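Local structure of peptidyl-prolyl cis-trans isomerase FKBP13, chloroplastic (Arabidopsis thaliana, 1U79) at residues S10-A15 against W70-L75; N43-D48 against S110-P115; K55-R60 against G64-G69; L97-R102 against S117-D122. The protein catalyses the cis-trans isomerization of peptidyl-proline bonds, speeding protein folding in the chloroplast thylakoid lumen, and regulates accumulation of the Rieske protein. All blocks are in the same frame, centred on the assembly; numbering follows the deposited sequence.

Contact 1 of 4, residues S10-A15 against W70-L75; sequences SPSGLA and WDQGIL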
loop_
_atom_site.group_PDB
_atom_site.type_symbol
_atom_site.label_atom_id
_atom_site.label_comp_id
_atom_site.label_asym_id
_atom_site.label_seq_id
_atom_site.Cartn_x
_atom_site.Cartn_y
_atom_site.Cartn_z
ATOM N N SER A 10 0.887 -11.673 7.843
ATOM C CA SER A 10 0.530 -12.790 6.976
ATOM C C SER A 10 1.758 -13.650 6.699
ATOM O O SER A 10 2.880 -13.252 7.004
ATOM C CB SER A 10 -0.030 -12.269 5.646
ATOM O OG SER A 10 1.009 -11.764 4.829
ATOM N N PRO A 11 1.557 -14.844 6.115
ATOM C CA PRO A 11 2.634 -15.780 5.784
ATOM C C PRO A 11 3.784 -15.160 4.993
ATOM O O PRO A 11 4.929 -15.580 5.127
ATOM C CB PRO A 11 1.917 -16.848 4.964
ATOM C CG PRO A 11 0.570 -16.908 5.606
ATOM C CD PRO A 11 0.241 -15.430 5.790
ATOM N N SER A 12 3.472 -14.164 4.168
ATOM C CA SER A 12 4.484 -13.524 3.325
ATOM C C SER A 12 5.262 -12.394 3.982
ATOM O O SER A 12 6.233 -11.897 3.414
ATOM C CB SER A 12 3.823 -12.980 2.068
ATOM O OG SER A 12 3.015 -11.861 2.392
ATOM N N GLY A 13 4.837 -11.982 5.168
ATOM C CA GLY A 13 5.494 -10.878 5.839
ATOM C C GLY A 13 4.680 -9.600 5.693
ATOM O O GLY A 13 4.819 -8.666 6.479
ATOM N N LEU A 14 3.839 -9.543 4.667
ATOM C CA LEU A 14 2.994 -8.375 4.457
ATOM C C LEU A 14 2.068 -8.315 5.665
ATOM O O LEU A 14 1.332 -9.272 5.935
ATOM C CB LEU A 14 2.169 -8.535 3.171
ATOM C CG LEU A 14 1.296 -7.364 2.721
ATOM C CD1 LEU A 14 2.157 -6.125 2.456
ATOM C CD2 LEU A 14 0.540 -7.762 1.457
ATOM N N ALA A 15 2.092 -7.204 6.393
ATOM C CA ALA A 15 1.248 -7.076 7.575
ATOM C C ALA A 15 0.288 -5.905 7.447
ATOM O O ALA A 15 0.546 -4.951 6.710
ATOM C CB ALA A 15 2.102 -6.916 8.812
ATOM N N TRP A 70 0.737 -3.606 -2.542
ATOM C CA TRP A 70 -0.506 -2.849 -2.647
ATOM C C TRP A 70 -1.593 -3.760 -3.215
ATOM O O TRP A 70 -2.720 -3.775 -2.725
ATOM C CB TRP A 70 -0.321 -1.612 -3.536
ATOM C CG TRP A 70 -0.010 -0.335 -2.773
ATOM C CD1 TRP A 70 0.924 -0.163 -1.787
ATOM C CD2 TRP A 70 -0.632 0.938 -2.962
ATOM N NE1 TRP A 70 0.921 1.144 -1.351
ATOM C CE2 TRP A 70 -0.026 1.842 -2.059
ATOM C CE3 TRP A 70 -1.648 1.405 -3.811
ATOM C CZ2 TRP A 70 -0.404 3.189 -1.980
ATOM C CZ3 TRP A 70 -2.024 2.739 -3.735
ATOM C CH2 TRP A 70 -1.400 3.620 -2.821
ATOM N N ASP A 71 -1.253 -4.535 -4.238
ATOM C CA ASP A 71 -2.232 -5.448 -4.820
ATOM C C ASP A 71 -2.714 -6.440 -3.769
ATOM O O ASP A 71 -3.925 -6.570 -3.535
ATOM C CB ASP A 71 -1.645 -6.195 -6.021
ATOM C CG ASP A 71 -1.770 -5.404 -7.325
ATOM O OD1 ASP A 71 -2.560 -4.450 -7.372
ATOM O OD2 ASP A 71 -1.090 -5.747 -8.311
ATOM N N GLN A 72 -1.772 -7.112 -3.116
ATOM C CA GLN A 72 -2.109 -8.087 -2.090
ATOM C C GLN A 72 -2.678 -7.409 -0.846
ATOM O O GLN A 72 -3.615 -7.916 -0.233
ATOM C CB GLN A 72 -0.877 -8.914 -1.695
ATOM C CG GLN A 72 -0.168 -9.584 -2.866
ATOM C CD GLN A 72 1.007 -10.450 -2.423
ATOM O OE1 GLN A 72 1.430 -10.406 -1.269
ATOM N NE2 GLN A 72 1.542 -11.235 -3.348
ATOM N N GLY A 73 -2.117 -6.255 -0.496
ATOM C CA GLY A 73 -2.552 -5.533 0.686
ATOM C C GLY A 73 -3.931 -4.914 0.615
ATOM O O GLY A 73 -4.544 -4.661 1.650
ATOM N N ILE A 74 -4.424 -4.662 -0.597
ATOM C CA ILE A 74 -5.740 -4.062 -0.774
ATOM C C ILE A 74 -6.773 -5.092 -1.236
ATOM O O ILE A 74 -7.915 -5.095 -0.788
ATOM C CB ILE A 74 -5.675 -2.923 -1.813
ATOM C CG1 ILE A 74 -4.756 -1.817 -1.296
ATOM C CG2 ILE A 74 -7.069 -2.379 -2.099
ATOM C CD1 ILE A 74 -4.391 -0.784 -2.361
ATOM N N LEU A 75 -6.357 -5.981 -2.124
ATOM C CA LEU A 75 -7.257 -6.996 -2.653
ATOM C C LEU A 75 -7.290 -8.221 -1.747
ATOM O O LEU A 75 -8.238 -9.009 -1.778
ATOM C CB LEU A 75 -6.790 -7.408 -4.051
ATOM C CG LEU A 75 -7.831 -7.968 -5.015
ATOM C CD1 LEU A 75 -8.943 -6.949 -5.227
ATOM C CD2 LEU A 75 -7.153 -8.287 -6.341
#
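One methyl of Leu14 carries nearly all of the tight packing between the loop 10-15 and the helical segment 70-75. CD2 of Leu14 sits 3.6 Å from CB of Gln72 and equally close, at 3.6 Å, to the backbone N of Gly73, so it bears on the helix surface where the chain passes from one residue to the next. Gly73 presents no side chain of its own, and backbone atoms therefore form part of the surface that the methyl meets. The leucine reaches across because its CG stands anti to the backbone N (chi1 -175°), which carries the branched end forward from the loop.

Contact thins out beyond CB of Gln72. The glutamine chain runs on extended toward the more exposed side, where its OE1 lies 4.2 Å from OG of Ser12, a loose approach with CD1 of Leu97 packed against both. The loop is braced from within instead. Residues 10-13 form a type I beta turn, and the carbonyl oxygen of Leu14 accepts two donors from Ser10: its backbone N and its OG, the latter at 2.7 Å and directed at a lone pair in the carbonyl plane. OG of Ser12 donates in turn to OG of Ser10, which links the two serines within the turn.

This is plain packing of the hairpin connection between strands 8-9 and 15-18 onto helix 68-75. Leu14 also touches Ile80 in a loop and Ile93 of strand 88-93, while Trp70, on the other side of the helix, packs among Tyr37, Phe59 and Phe121 of the curved sheet.

Contact 2 of 4, residues N43-D48 against S110-P115; sequences NGKVFD and SCLIPP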
loop_
_atom_site.group_PDB
_atom_site.type_symbol
_atom_site.label_atom_id
_atom_site.label_comp_id
_atom_site.label_asym_id
_atom_site.label_seq_id
_atom_site.Cartn_x
_atom_site.Cartn_y
_atom_site.Cartn_z
ATOM N N ASN A 43 11.541 5.181 9.607
ATOM C CA ASN A 43 12.100 6.190 10.492
ATOM C C ASN A 43 11.129 7.364 10.559
ATOM O O ASN A 43 11.396 8.376 11.204
ATOM C CB ASN A 43 13.475 6.642 9.988
ATOM C CG ASN A 43 13.402 7.362 8.661
ATOM O OD1 ASN A 43 12.467 7.172 7.890
ATOM N ND2 ASN A 43 14.399 8.183 8.382
ATOM N N GLY A 44 9.994 7.211 9.885
ATOM C CA GLY A 44 8.982 8.252 9.886
ATOM C C GLY A 44 9.035 9.191 8.700
ATOM O O GLY A 44 8.164 10.037 8.545
ATOM N N LYS A 45 10.052 9.043 7.859
ATOM C CA LYS A 45 10.212 9.900 6.691
ATOM C C LYS A 45 9.145 9.605 5.641
ATOM O O LYS A 45 8.996 8.466 5.202
ATOM C CB LYS A 45 11.608 9.694 6.087
ATOM C CG LYS A 45 12.041 10.738 5.060
ATOM C CD LYS A 45 11.363 10.554 3.711
ATOM C CE LYS A 45 11.790 11.639 2.735
ATOM N NZ LYS A 45 13.272 11.688 2.594
ATOM N N VAL A 46 8.399 10.634 5.247
ATOM C CA VAL A 46 7.367 10.474 4.227
ATOM C C VAL A 46 8.037 10.551 2.864
ATOM O O VAL A 46 8.611 11.592 2.513
ATOM C CB VAL A 46 6.294 11.589 4.309
ATOM C CG1 VAL A 46 5.298 11.440 3.157
ATOM C CG2 VAL A 46 5.559 11.519 5.638
ATOM N N PHE A 47 7.968 9.466 2.094
ATOM C CA PHE A 47 8.581 9.446 0.768
ATOM C C PHE A 47 7.604 9.745 -0.353
ATOM O O PHE A 47 8.017 9.932 -1.494
ATOM C CB PHE A 47 9.280 8.100 0.492
ATOM C CG PHE A 47 8.357 6.893 0.515
ATOM C CD1 PHE A 47 7.495 6.626 -0.548
ATOM C CD2 PHE A 47 8.365 6.021 1.603
ATOM C CE1 PHE A 47 6.646 5.506 -0.529
ATOM C CE2 PHE A 47 7.519 4.898 1.635
ATOM C CZ PHE A 47 6.660 4.645 0.568
ATOM N N ASP A 48 6.311 9.786 -0.037
ATOM C CA ASP A 48 5.302 10.055 -1.050
ATOM C C ASP A 48 3.907 10.021 -0.444
ATOM O O ASP A 48 3.664 9.321 0.541
ATOM C CB ASP A 48 5.398 9.012 -2.171
ATOM C CG ASP A 48 4.405 9.263 -3.303
ATOM O OD1 ASP A 48 4.044 10.434 -3.551
ATOM O OD2 ASP A 48 4.000 8.284 -3.965
ATOM N N SER A 110 21.993 6.623 -4.645
ATOM C CA SER A 110 21.253 7.276 -3.559
ATOM C C SER A 110 19.784 7.322 -3.954
ATOM O O SER A 110 19.417 7.976 -4.933
ATOM C CB SER A 110 21.782 8.691 -3.314
ATOM O OG SER A 110 23.112 8.652 -2.826
ATOM N N CYS A 111 18.947 6.627 -3.190
ATOM C CA CYS A 111 17.521 6.551 -3.496
ATOM C C CYS A 111 16.577 7.093 -2.415
ATOM O O CYS A 111 16.822 6.921 -1.221
ATOM C CB CYS A 111 17.151 5.093 -3.769
ATOM S SG CYS A 111 18.256 4.164 -4.886
ATOM N N LEU A 112 15.496 7.736 -2.852
ATOM C CA LEU A 112 14.476 8.271 -1.947
ATOM C C LEU A 112 14.008 7.107 -1.073
ATOM O O LEU A 112 13.772 7.259 0.123
ATOM C CB LEU A 112 13.296 8.818 -2.756
ATOM C CG LEU A 112 12.117 9.390 -1.958
ATOM C CD1 LEU A 112 12.569 10.616 -1.192
ATOM C CD2 LEU A 112 10.973 9.753 -2.903
ATOM N N ILE A 113 13.851 5.951 -1.704
ATOM C CA ILE A 113 13.470 4.723 -1.013
ATOM C C ILE A 113 14.714 3.848 -1.080
ATOM O O ILE A 113 15.028 3.271 -2.120
ATOM C CB ILE A 113 12.298 4.008 -1.711
ATOM C CG1 ILE A 113 11.009 4.800 -1.492
ATOM C CG2 ILE A 113 12.143 2.585 -1.164
ATOM C CD1 ILE A 113 9.808 4.219 -2.223
ATOM N N PRO A 114 15.464 3.772 0.024
ATOM C CA PRO A 114 16.683 2.974 0.101
ATOM C C PRO A 114 16.467 1.509 -0.239
ATOM O O PRO A 114 15.352 0.973 -0.113
ATOM C CB PRO A 114 17.113 3.139 1.557
ATOM C CG PRO A 114 16.573 4.475 1.926
ATOM C CD PRO A 114 15.206 4.446 1.310
ATOM N N PRO A 115 17.535 0.839 -0.691
ATOM C CA PRO A 115 17.437 -0.577 -1.030
ATOM C C PRO A 115 16.972 -1.349 0.213
ATOM O O PRO A 115 17.312 -0.974 1.341
ATOM C CB PRO A 115 18.868 -0.941 -1.410
ATOM C CG PRO A 115 19.410 0.357 -2.003
ATOM C CD PRO A 115 18.862 1.392 -1.039
HETATM O O HOH W 1 15.048 8.717 2.094
#
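The Phe47 ring takes Ile113 over one face: CD1 of the isoleucine stands 3.9 Å from the ring centroid and 19° off the normal, a CH-pi contact shifted toward the CD1-CE1 side of the ring. Phe121 meets the same phenylalanine ring nearly perpendicularly. Leu112 packs nearer the backbone, its CG lying 4.0 Å from CB of Phe47 and its CD2 3.3 Å from the Phe47 carbonyl oxygen. With CG between the backbone N and the carbonyl carbon (chi1 61°), Phe47 turns its ring toward Ile113. Were Phe47 an alanine, the Ile113 methyl would probably lose its aromatic partner and a gap would open beside Phe121.

Toward solvent the contact is looser. Lys45 crosses Leu112 at about a right angle, its NZ 4.0 Å from CD1, and a water that donates to the Leu112 carbonyl oxygen at 2.8 Å is only weakly bonded to NZ.

Each side carries a classic beta bulge, Phe47-Asp48 opposite Gly39 and Leu112-Ile113 opposite Ala104. The side-chain packing joins strand 46-49 to the chain leaving strand 110-111, whose Cys111 is disulfide-bonded to Cys106, while Leu119 of strand 119-128 touches both Phe47 and Ile113.

Contact 3 of 4, residues K55-R60 against G64-G69; sequences KPLTFR and GEVIKG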
loop_
_atom_site.group_PDB
_atom_site.type_symbol
_atom_site.label_atom_id
_atom_site.label_comp_id
_atom_site.label_asym_id
_atom_site.label_seq_id
_atom_site.Cartn_x
_atom_site.Cartn_y
_atom_site.Cartn_z
ATOM N N LYS A 55 -3.982 14.912 -5.386
ATOM C CA LYS A 55 -5.063 14.097 -5.917
ATOM C C LYS A 55 -4.899 12.647 -5.497
ATOM O O LYS A 55 -3.783 12.182 -5.255
ATOM C CB LYS A 55 -5.098 14.185 -7.446
ATOM C CG LYS A 55 -3.826 13.684 -8.124
ATOM C CD LYS A 55 -3.980 13.643 -9.637
ATOM C CE LYS A 55 -2.723 13.111 -10.304
ATOM N NZ LYS A 55 -2.879 12.995 -11.784
ATOM N N PRO A 56 -6.018 11.916 -5.384
ATOM C CA PRO A 56 -5.920 10.514 -4.990
ATOM C C PRO A 56 -5.302 9.775 -6.157
ATOM O O PRO A 56 -5.252 10.301 -7.275
ATOM C CB PRO A 56 -7.377 10.118 -4.766
ATOM C CG PRO A 56 -8.096 10.939 -5.794
ATOM C CD PRO A 56 -7.419 12.291 -5.657
ATOM N N LEU A 57 -4.822 8.566 -5.911
ATOM C CA LEU A 57 -4.231 7.795 -6.985
ATOM C C LEU A 57 -5.337 6.977 -7.629
ATOM O O LEU A 57 -6.066 6.263 -6.938
ATOM C CB LEU A 57 -3.145 6.862 -6.442
ATOM C CG LEU A 57 -2.410 6.013 -7.474
ATOM C CD1 LEU A 57 -1.513 6.927 -8.309
ATOM C CD2 LEU A 57 -1.583 4.929 -6.792
ATOM N N THR A 58 -5.485 7.103 -8.945
ATOM C CA THR A 58 -6.489 6.333 -9.662
ATOM C C THR A 58 -5.729 5.233 -10.402
ATOM O O THR A 58 -4.827 5.519 -11.183
ATOM C CB THR A 58 -7.284 7.226 -10.644
ATOM O OG1 THR A 58 -8.064 8.177 -9.898
ATOM C CG2 THR A 58 -8.219 6.377 -11.503
ATOM N N PHE A 59 -6.065 3.974 -10.130
ATOM C CA PHE A 59 -5.366 2.847 -10.756
ATOM C C PHE A 59 -6.198 1.572 -10.675
ATOM O O PHE A 59 -7.157 1.516 -9.901
ATOM C CB PHE A 59 -4.034 2.605 -10.030
ATOM C CG PHE A 59 -4.196 2.166 -8.586
ATOM C CD1 PHE A 59 -3.906 0.862 -8.205
ATOM C CD2 PHE A 59 -4.647 3.059 -7.616
ATOM C CE1 PHE A 59 -4.062 0.448 -6.873
ATOM C CE2 PHE A 59 -4.811 2.661 -6.287
ATOM C CZ PHE A 59 -4.516 1.350 -5.915
ATOM N N ARG A 60 -5.871 0.556 -11.477
ATOM C CA ARG A 60 -6.631 -0.687 -11.340
ATOM C C ARG A 60 -5.907 -1.578 -10.366
ATOM O O ARG A 60 -4.683 -1.673 -10.364
ATOM C CB ARG A 60 -6.857 -1.494 -12.627
ATOM C CG ARG A 60 -6.191 -1.102 -13.890
ATOM C CD ARG A 60 -7.210 -1.448 -14.970
ATOM N NE ARG A 60 -8.371 -0.623 -14.684
ATOM C CZ ARG A 60 -9.636 -0.985 -14.834
ATOM N NH1 ARG A 60 -9.953 -2.185 -15.286
ATOM N NH2 ARG A 60 -10.586 -0.135 -14.490
ATOM N N GLY A 64 -0.945 -5.690 -11.289
ATOM C CA GLY A 64 0.444 -5.267 -11.340
ATOM C C GLY A 64 0.696 -3.834 -11.773
ATOM O O GLY A 64 1.717 -3.539 -12.385
ATOM N N GLU A 65 -0.226 -2.936 -11.450
ATOM C CA GLU A 65 -0.074 -1.540 -11.822
ATOM C C GLU A 65 0.653 -0.826 -10.695
ATOM O O GLU A 65 1.120 0.305 -10.852
ATOM C CB GLU A 65 -1.448 -0.916 -12.046
ATOM C CG GLU A 65 -1.511 0.030 -13.224
ATOM C CD GLU A 65 -2.934 0.391 -13.576
ATOM O OE1 GLU A 65 -3.583 1.086 -12.775
ATOM O OE2 GLU A 65 -3.404 -0.032 -14.653
ATOM N N VAL A 66 0.752 -1.512 -9.560
ATOM C CA VAL A 66 1.415 -0.984 -8.370
ATOM C C VAL A 66 2.233 -2.104 -7.726
ATOM O O VAL A 66 2.144 -3.265 -8.142
ATOM C CB VAL A 66 0.381 -0.495 -7.347
ATOM C CG1 VAL A 66 -0.243 0.812 -7.811
ATOM C CG2 VAL A 66 -0.694 -1.552 -7.177
ATOM N N ILE A 67 3.026 -1.776 -6.712
ATOM C CA ILE A 67 3.820 -2.817 -6.068
ATOM C C ILE A 67 2.932 -3.948 -5.557
ATOM O O ILE A 67 1.769 -3.730 -5.194
ATOM C CB ILE A 67 4.669 -2.263 -4.902
ATOM C CG1 ILE A 67 3.797 -1.487 -3.914
ATOM C CG2 ILE A 67 5.765 -1.348 -5.459
ATOM C CD1 ILE A 67 4.588 -0.968 -2.700
ATOM N N LYS A 68 3.484 -5.155 -5.553
ATOM C CA LYS A 68 2.759 -6.339 -5.110
ATOM C C LYS A 68 2.111 -6.154 -3.729
ATOM O O LYS A 68 1.007 -6.642 -3.472
ATOM C CB LYS A 68 3.712 -7.539 -5.109
ATOM C CG LYS A 68 3.007 -8.868 -5.322
ATOM C CD LYS A 68 3.995 -9.973 -5.665
ATOM C CE LYS A 68 3.264 -11.233 -6.095
ATOM N NZ LYS A 68 4.211 -12.352 -6.407
ATOM N N GLY A 69 2.796 -5.447 -2.839
ATOM C CA GLY A 69 2.255 -5.208 -1.511
ATOM C C GLY A 69 0.935 -4.454 -1.531
ATOM O O GLY A 69 0.102 -4.626 -0.633
HETATM O O HOH W 2 -2.561 -3.303 -9.891
#
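The carboxylate of Glu65 reaches back to the end of strand 57-60, where OE1 accepts the backbone N-H of Arg60 at 2.7 Å with an N-H...O angle of 158°. The donor comes from above the carboxylate plane, 41° out of it. A water doubles the link, donating to the Arg60 carbonyl oxygen at 2.7 Å and accepting from the Glu65 backbone N at 2.8 Å, so both polar atoms of the Arg60 backbone are tied to Glu65. The arginine head takes a different course: NE stays 5.0 Å from Glu65 OE2, and it is the aliphatic CG that lies against that oxygen. Any attraction between the two charges would therefore act at a distance.

Beneath this polar rim Val66 packs on Phe59. The two side chains cross at about a right angle, CG1 of the valine lying 3.7 Å from CD1 of the ring and CG2 3.9 Å from CE1. A serine in place of Phe59 would probably strip Val66 of its main apolar partner here and leave a gap beside Trp70.

The contact closes the short turn between strand 57-60 and helix 68-75, with Ile67 as N-cap residue. Leu57, Val66 and Trp70 probably line the ligand pocket, as their counterparts do in other FKBPs. Strand 32-40 pairs with strand 57-60, and Phe59 also touches Ile74 of the helix.

Contact 4 of 4, residues L97-R102 against S117-D122; sequences LAYGDR and SVLLFD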
loop_
_atom_site.group_PDB
_atom_site.type_symbol
_atom_site.label_atom_id
_atom_site.label_comp_id
_atom_site.label_asym_id
_atom_site.label_seq_id
_atom_site.Cartn_x
_atom_site.Cartn_y
_atom_site.Cartn_z
ATOM N N LEU A 97 8.123 -7.349 -1.495
ATOM C CA LEU A 97 6.838 -6.985 -2.089
ATOM C C LEU A 97 6.751 -5.491 -2.412
ATOM O O LEU A 97 5.664 -4.954 -2.648
ATOM C CB LEU A 97 5.700 -7.374 -1.145
ATOM C CG LEU A 97 5.698 -8.863 -0.758
ATOM C CD1 LEU A 97 4.591 -9.140 0.251
ATOM C CD2 LEU A 97 5.513 -9.716 -2.006
ATOM N N ALA A 98 7.894 -4.812 -2.408
ATOM C CA ALA A 98 7.906 -3.389 -2.722
ATOM C C ALA A 98 8.958 -3.129 -3.800
ATOM O O ALA A 98 8.782 -3.560 -4.932
ATOM C CB ALA A 98 8.188 -2.562 -1.459
ATOM N N TYR A 99 10.050 -2.454 -3.458
ATOM C CA TYR A 99 11.084 -2.155 -4.443
ATOM C C TYR A 99 12.379 -2.965 -4.304
ATOM O O TYR A 99 13.381 -2.675 -4.967
ATOM C CB TYR A 99 11.383 -0.656 -4.411
ATOM C CG TYR A 99 10.162 0.184 -4.696
ATOM C CD1 TYR A 99 9.635 0.266 -5.988
ATOM C CD2 TYR A 99 9.508 0.868 -3.676
ATOM C CE1 TYR A 99 8.486 1.008 -6.252
ATOM C CE2 TYR A 99 8.355 1.611 -3.927
ATOM C CZ TYR A 99 7.850 1.675 -5.214
ATOM O OH TYR A 99 6.702 2.388 -5.465
ATOM N N GLY A 100 12.364 -3.976 -3.445
ATOM C CA GLY A 100 13.535 -4.818 -3.275
ATOM C C GLY A 100 14.839 -4.106 -2.947
ATOM O O GLY A 100 14.835 -2.992 -2.423
ATOM N N ASP A 101 15.963 -4.746 -3.257
ATOM C CA ASP A 101 17.274 -4.157 -2.973
ATOM C C ASP A 101 17.658 -3.098 -3.986
ATOM O O ASP A 101 18.744 -2.530 -3.935
ATOM C CB ASP A 101 18.349 -5.237 -2.947
ATOM C CG ASP A 101 18.117 -6.249 -1.859
ATOM O OD1 ASP A 101 17.841 -5.833 -0.713
ATOM O OD2 ASP A 101 18.215 -7.457 -2.150
ATOM N N ARG A 102 16.748 -2.836 -4.907
ATOM C CA ARG A 102 16.965 -1.861 -5.952
ATOM C C ARG A 102 16.649 -0.464 -5.420
ATOM O O ARG A 102 17.371 0.495 -5.694
ATOM C CB ARG A 102 16.044 -2.209 -7.112
ATOM C CG ARG A 102 16.506 -1.805 -8.483
ATOM C CD ARG A 102 15.560 -2.439 -9.490
ATOM N NE ARG A 102 15.871 -2.103 -10.874
ATOM C CZ ARG A 102 15.178 -2.548 -11.916
ATOM N NH1 ARG A 102 14.135 -3.348 -11.728
ATOM N NH2 ARG A 102 15.520 -2.194 -13.147
ATOM N N SER A 117 14.085 -1.575 1.668
ATOM C CA SER A 117 13.231 -0.820 2.562
ATOM C C SER A 117 11.870 -1.445 2.845
ATOM O O SER A 117 11.148 -1.835 1.934
ATOM C CB SER A 117 12.982 0.589 2.001
ATOM O OG SER A 117 14.156 1.386 2.022
ATOM N N VAL A 118 11.529 -1.538 4.123
ATOM C CA VAL A 118 10.205 -1.998 4.518
ATOM C C VAL A 118 9.412 -0.701 4.368
ATOM O O VAL A 118 9.873 0.361 4.796
ATOM C CB VAL A 118 10.158 -2.423 5.994
ATOM C CG1 VAL A 118 8.704 -2.623 6.424
ATOM C CG2 VAL A 118 10.964 -3.699 6.193
ATOM N N LEU A 119 8.244 -0.761 3.746
ATOM C CA LEU A 119 7.462 0.451 3.562
ATOM C C LEU A 119 6.195 0.461 4.399
ATOM O O LEU A 119 5.551 -0.567 4.589
ATOM C CB LEU A 119 7.081 0.600 2.089
ATOM C CG LEU A 119 8.218 0.491 1.075
ATOM C CD1 LEU A 119 7.663 0.738 -0.326
ATOM C CD2 LEU A 119 9.311 1.514 1.407
ATOM N N LEU A 120 5.832 1.623 4.909
ATOM C CA LEU A 120 4.605 1.733 5.678
ATOM C C LEU A 120 3.672 2.639 4.900
ATOM O O LEU A 120 4.079 3.718 4.463
ATOM C CB LEU A 120 4.873 2.343 7.059
ATOM C CG LEU A 120 5.530 1.462 8.129
ATOM C CD1 LEU A 120 5.810 2.305 9.373
ATOM C CD2 LEU A 120 4.626 0.295 8.484
ATOM N N PHE A 121 2.440 2.196 4.685
ATOM C CA PHE A 121 1.466 3.038 4.002
ATOM C C PHE A 121 0.196 3.128 4.822
ATOM O O PHE A 121 -0.197 2.166 5.494
ATOM C CB PHE A 121 1.062 2.486 2.630
ATOM C CG PHE A 121 2.106 2.634 1.556
ATOM C CD1 PHE A 121 3.049 1.631 1.336
ATOM C CD2 PHE A 121 2.110 3.754 0.725
ATOM C CE1 PHE A 121 3.978 1.733 0.301
ATOM C CE2 PHE A 121 3.037 3.869 -0.312
ATOM C CZ PHE A 121 3.971 2.857 -0.526
ATOM N N ASP A 122 -0.421 4.301 4.786
ATOM C CA ASP A 122 -1.710 4.505 5.419
ATOM C C ASP A 122 -2.538 4.618 4.151
ATOM O O ASP A 122 -2.331 5.529 3.348
ATOM C CB ASP A 122 -1.744 5.808 6.215
ATOM C CG ASP A 122 -1.748 5.566 7.712
ATOM O OD1 ASP A 122 -1.254 4.501 8.144
ATOM O OD2 ASP A 122 -2.235 6.440 8.461
HETATM O O HOH W 3 10.959 -1.381 -0.907
HETATM O O HOH W 4 13.667 -0.976 -1.425
#
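Leu119 meets Ala98 and Tyr99 where, in the FKBP fold, the loop after strand 88-93 passes the start of strand 119-128 in the antiparallel sheet. From CB the leucine leaves the strand on the side of the loop, CG standing anti to the carbonyl carbon (chi1 -51°). CG comes within 4.0 Å of the Ala98 methyl. At the tip the two branches part: CD1 continues the extended line and does the touching, 3.5 Å from CB of Ala98 and 3.8 Å from CE2 of Tyr99, whereas CD2 reaches the ring of Phe47. CD1 thus touches both the alanine methyl and the tyrosine, which lie in directions roughly at right angles; it approaches the tyrosine ring obliquely as the two side chains cross at about a right angle. Tyr99 continues past this point to Ile67 and Ile113, in the region where FKBPs form their ligand pocket.

The backbones stay too far apart for direct pairing and are joined by a water between Tyr99 and Ser117. Another water, accepting from N of Ser117, lies doubtfully close to the carbonyl oxygen of Gly100. Gly100 adopts positive phi as the loop bends there, and OG of Ser117 is held by the carbonyl oxygen of Pro114. Ala98 also packs on Ile93 of the strand paired with 119-128, so Ala98 touches residues of two neighbouring strands. The bridging water accepts from N of Tyr99 at 2.9 Å and donates to the Ser117 carbonyl oxygen at 2.9 Å.

How the contacts relate
Contacts 1 and 3 share the short helix 68-75, their segments 64-69 and 70-75 being consecutive, with centres about 14 Å apart; contacts 2, 3 and 4 reach the main antiparallel sheet. Contacts 2 and 4 are closest, at about 9 Å between centres, and contacts 1 and 2 farthest, at about 20 Å. Along the chain contact 3 is nested inside both contact 1 and contact 2, contact 2 alternates with contacts 1 and 4, and contact 4 opens after contact 1 has closed. Phe59, Trp70, Phe121 and Phe47 form a chain of ring contacts joining distant segments, of which Trp70, Phe121 and Phe47 match pocket residues of other FKBPs.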